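Ethanolamine utilization protein EutN/carboxysome structural protein Ccml (Halothece sp., PDB 6OWG) probably forms pentamers that cap the vertices of a bacterial microcompartment shell, as CcmL does in carboxysomes. Local coordinates at residues 16-21 and 71-76. Sequence-based numbering, arbitrary orientation.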
ATOM      1  N   LEU D  16      43.618 -70.046  56.463  1.00  8.25           N
ATOM      2  CA  LEU D  16      42.781 -69.257  55.581  1.00  8.25           C
ATOM      3  C   LEU D  16      43.432 -67.896  55.328  1.00  8.25           C
ATOM      4  O   LEU D  16      44.188 -67.401  56.167  1.00  8.25           O
ATOM      5  CB  LEU D  16      41.395 -69.072  56.194  1.00  8.25           C
ATOM      6  CG  LEU D  16      40.506 -70.314  56.234  1.00  8.25           C
ATOM      7  CD1 LEU D  16      39.286 -70.078  57.096  1.00  8.25           C
ATOM      8  CD2 LEU D  16      40.100 -70.722  54.832  1.00  8.25           C
ATOM      9  N   PRO D  17      43.173 -67.283  54.168  1.00  9.86           N
ATOM     10  CA  PRO D  17      43.736 -65.946  53.909  1.00  9.86           C
ATOM     11  C   PRO D  17      43.183 -64.864  54.817  1.00  9.86           C
ATOM     12  O   PRO D  17      43.859 -63.857  55.057  1.00  9.86           O
ATOM     13  CB  PRO D  17      43.363 -65.691  52.442  1.00  9.86           C
ATOM     14  CG  PRO D  17      43.165 -67.043  51.862  1.00  9.86           C
ATOM     15  CD  PRO D  17      42.575 -67.867  52.955  1.00  9.86           C
ATOM     16  N   SER D  18      41.971 -65.050  55.339  1.00  9.26           N
ATOM     17  CA  SER D  18      41.404 -64.095  56.282  1.00  9.26           C
ATOM     18  C   SER D  18      41.950 -64.287  57.692  1.00  9.26           C
ATOM     19  O   SER D  18      41.670 -63.472  58.576  1.00  9.26           O
ATOM     20  CB  SER D  18      39.886 -64.211  56.263  1.00  9.26           C
ATOM     21  OG  SER D  18      39.498 -65.535  56.557  1.00  9.26           O
ATOM     22  N   MET D  19      42.715 -65.354  57.925  1.00  8.98           N
ATOM     23  CA  MET D  19      43.381 -65.553  59.205  1.00  8.98           C
ATOM     24  C   MET D  19      44.791 -64.978  59.231  1.00  8.98           C
ATOM     25  O   MET D  19      45.531 -65.245  60.181  1.00  8.98           O
ATOM     26  CB  MET D  19      43.427 -67.042  59.540  1.00  8.98           C
ATOM     27  CG  MET D  19      42.089 -67.629  59.937  1.00  8.98           C
ATOM     28  SD  MET D  19      41.435 -66.903  61.450  1.00  8.98           S
ATOM     29  CE  MET D  19      42.670 -67.441  62.629  1.00  8.98           C
ATOM     30  N   THR D  20      45.174 -64.204  58.219  1.00  9.07           N
ATOM     31  CA  THR D  20      46.529 -63.677  58.136  1.00  9.07           C
ATOM     32  C   THR D  20      46.655 -62.399  58.957  1.00  9.07           C
ATOM     33  O   THR D  20      45.832 -61.486  58.847  1.00  9.07           O
ATOM     34  CB  THR D  20      46.899 -63.411  56.676  1.00  9.07           C
ATOM     35  OG1 THR D  20      46.742 -64.616  55.918  1.00  9.07           O
ATOM     36  CG2 THR D  20      48.340 -62.944  56.553  1.00  9.07           C
ATOM     37  N   GLY D  21      47.694 -62.338  59.786  1.00  8.21           N
ATOM     38  CA  GLY D  21      47.898 -61.219  60.674  1.00  8.21           C
ATOM     39  C   GLY D  21      47.226 -61.350  62.019  1.00  8.21           C
ATOM     40  O   GLY D  21      47.414 -60.479  62.876  1.00  8.21           O
ATOM     41  N   ASN D  71      34.905 -60.009  59.180  1.00 10.53           N
ATOM     42  CA  ASN D  71      34.657 -61.100  58.250  1.00 10.53           C
ATOM     43  C   ASN D  71      35.687 -62.211  58.413  1.00 10.53           C
ATOM     44  O   ASN D  71      35.898 -63.014  57.501  1.00 10.53           O
ATOM     45  CB  ASN D  71      34.634 -60.576  56.817  1.00 10.53           C
ATOM     46  CG  ASN D  71      33.637 -59.449  56.631  1.00 10.53           C
ATOM     47  OD1 ASN D  71      32.463 -59.581  56.979  1.00 10.53           O
ATOM     48  ND2 ASN D  71      34.101 -58.331  56.092  1.00 10.53           N
ATOM     49  N   ARG D  72      36.330 -62.263  59.571  1.00  8.69           N
ATOM     50  CA  ARG D  72      37.343 -63.228  59.953  1.00  8.69           C
ATOM     51  C   ARG D  72      36.715 -64.380  60.722  1.00  8.69           C
ATOM     52  O   ARG D  72      35.847 -64.160  61.568  1.00  8.69           O
ATOM     53  CB  ARG D  72      38.416 -62.569  60.816  1.00  8.69           C
ATOM     54  CG  ARG D  72      39.188 -61.481  60.114  1.00  8.69           C
ATOM     55  CD  ARG D  72      40.417 -61.101  60.908  1.00  8.69           C
ATOM     56  NE  ARG D  72      41.123 -59.975  60.311  1.00  8.69           N
ATOM     57  CZ  ARG D  72      42.137 -60.096  59.464  1.00  8.69           C
ATOM     58  NH1 ARG D  72      42.720 -59.016  58.967  1.00  8.69           N
ATOM     59  NH2 ARG D  72      42.569 -61.297  59.114  1.00  8.69           N
ATOM     60  N   PRO D  73      37.130 -65.613  60.461  1.00  7.04           N
ATOM     61  CA  PRO D  73      36.536 -66.783  61.133  1.00  7.04           C
ATOM     62  C   PRO D  73      37.079 -66.988  62.542  1.00  7.04           C
ATOM     63  O   PRO D  73      37.801 -67.938  62.852  1.00  7.04           O
ATOM     64  CB  PRO D  73      36.910 -67.921  60.181  1.00  7.04           C
ATOM     65  CG  PRO D  73      38.191 -67.493  59.592  1.00  7.04           C
ATOM     66  CD  PRO D  73      38.126 -66.008  59.454  1.00  7.04           C
ATOM     67  N   LEU D  74      36.709 -66.078  63.438  1.00  6.36           N
ATOM     68  CA  LEU D  74      37.191 -66.070  64.811  1.00  6.36           C
ATOM     69  C   LEU D  74      36.014 -66.237  65.757  1.00  6.36           C
ATOM     70  O   LEU D  74      34.979 -65.587  65.583  1.00  6.36           O
ATOM     71  CB  LEU D  74      37.932 -64.769  65.117  1.00  6.36           C
ATOM     72  CG  LEU D  74      39.167 -64.489  64.266  1.00  6.36           C
ATOM     73  CD1 LEU D  74      39.554 -63.043  64.380  1.00  6.36           C
ATOM     74  CD2 LEU D  74      40.308 -65.369  64.702  1.00  6.36           C
ATOM     75  N   ASP D  75      36.172 -67.106  66.754  1.00  5.10           N
ATOM     76  CA  ASP D  75      35.144 -67.312  67.767  1.00  5.10           C
ATOM     77  C   ASP D  75      35.661 -67.057  69.176  1.00  5.10           C
ATOM     78  O   ASP D  75      34.985 -67.413  70.145  1.00  5.10           O
ATOM     79  CB  ASP D  75      34.561 -68.725  67.664  1.00  5.10           C
ATOM     80  CG  ASP D  75      35.573 -69.799  67.989  1.00  5.10           C
ATOM     81  OD1 ASP D  75      36.762 -69.593  67.704  1.00  5.10           O
ATOM     82  OD2 ASP D  75      35.181 -70.854  68.527  1.00  5.10           O
ATOM     83  N   ALA D  76      36.837 -66.453  69.311  1.00  4.69           N
ATOM     84  CA  ALA D  76      37.411 -66.123  70.604  1.00  4.69           C
ATOM     85  C   ALA D  76      38.387 -64.977  70.404  1.00  4.69           C
ATOM     86  O   ALA D  76      39.088 -64.929  69.393  1.00  4.69           O
ATOM     87  CB  ALA D  76      38.117 -67.326  71.234  1.00  4.69           C
TER
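In this OB-like EutN/CcmL barrel, the 3-10 turn at 17-19, in the loop between strands 14-15 and 24-30, packs against the inverse gamma turn centred on Pro-73, just ahead of strand 76-81. Arg-72 takes up the polar side of the contact. Its CG stands anti to the carbonyl carbon, and the chain runs extended from CG to NE (chi3 -175°), past the Ser-18 carbonyl. NH2 hydrogen-bonds to Ser-18 O at 2.4 Å, approaching from above the carbonyl plane, with a bent N-H...O angle of 125°. The same nitrogen bonds weakly to Thr-20 O at 3.3 Å, while NE bonds to Tyr-68 O, the strongest polar partner, so the guanidinium links this loop carbonyl to Ser-18 O. An alanine at Arg-72 would remove all three bonds and would probably leave the 3-10 turn less firmly held against the 71-76 loop. On the apolar side, Pro-73 CG meets Leu-16 CD1 and Met-19 SD, each at 3.8 Å and in directions roughly at right angles, both side chains crossing the ring obliquely. Met-19 starts out away from the 71-76 loop, but bends at chi2 and chi3 bring its sulfur and methyl back, and CE meets Leu-74 CD2 at 3.8 Å. Pro-73 also packs on Ala-62 of the second subunit, placing the contact beside a subunit interface. Ser-18 OG, set between its own N and C by chi1 57°, lies 3.2 Å from Pro-73 CD.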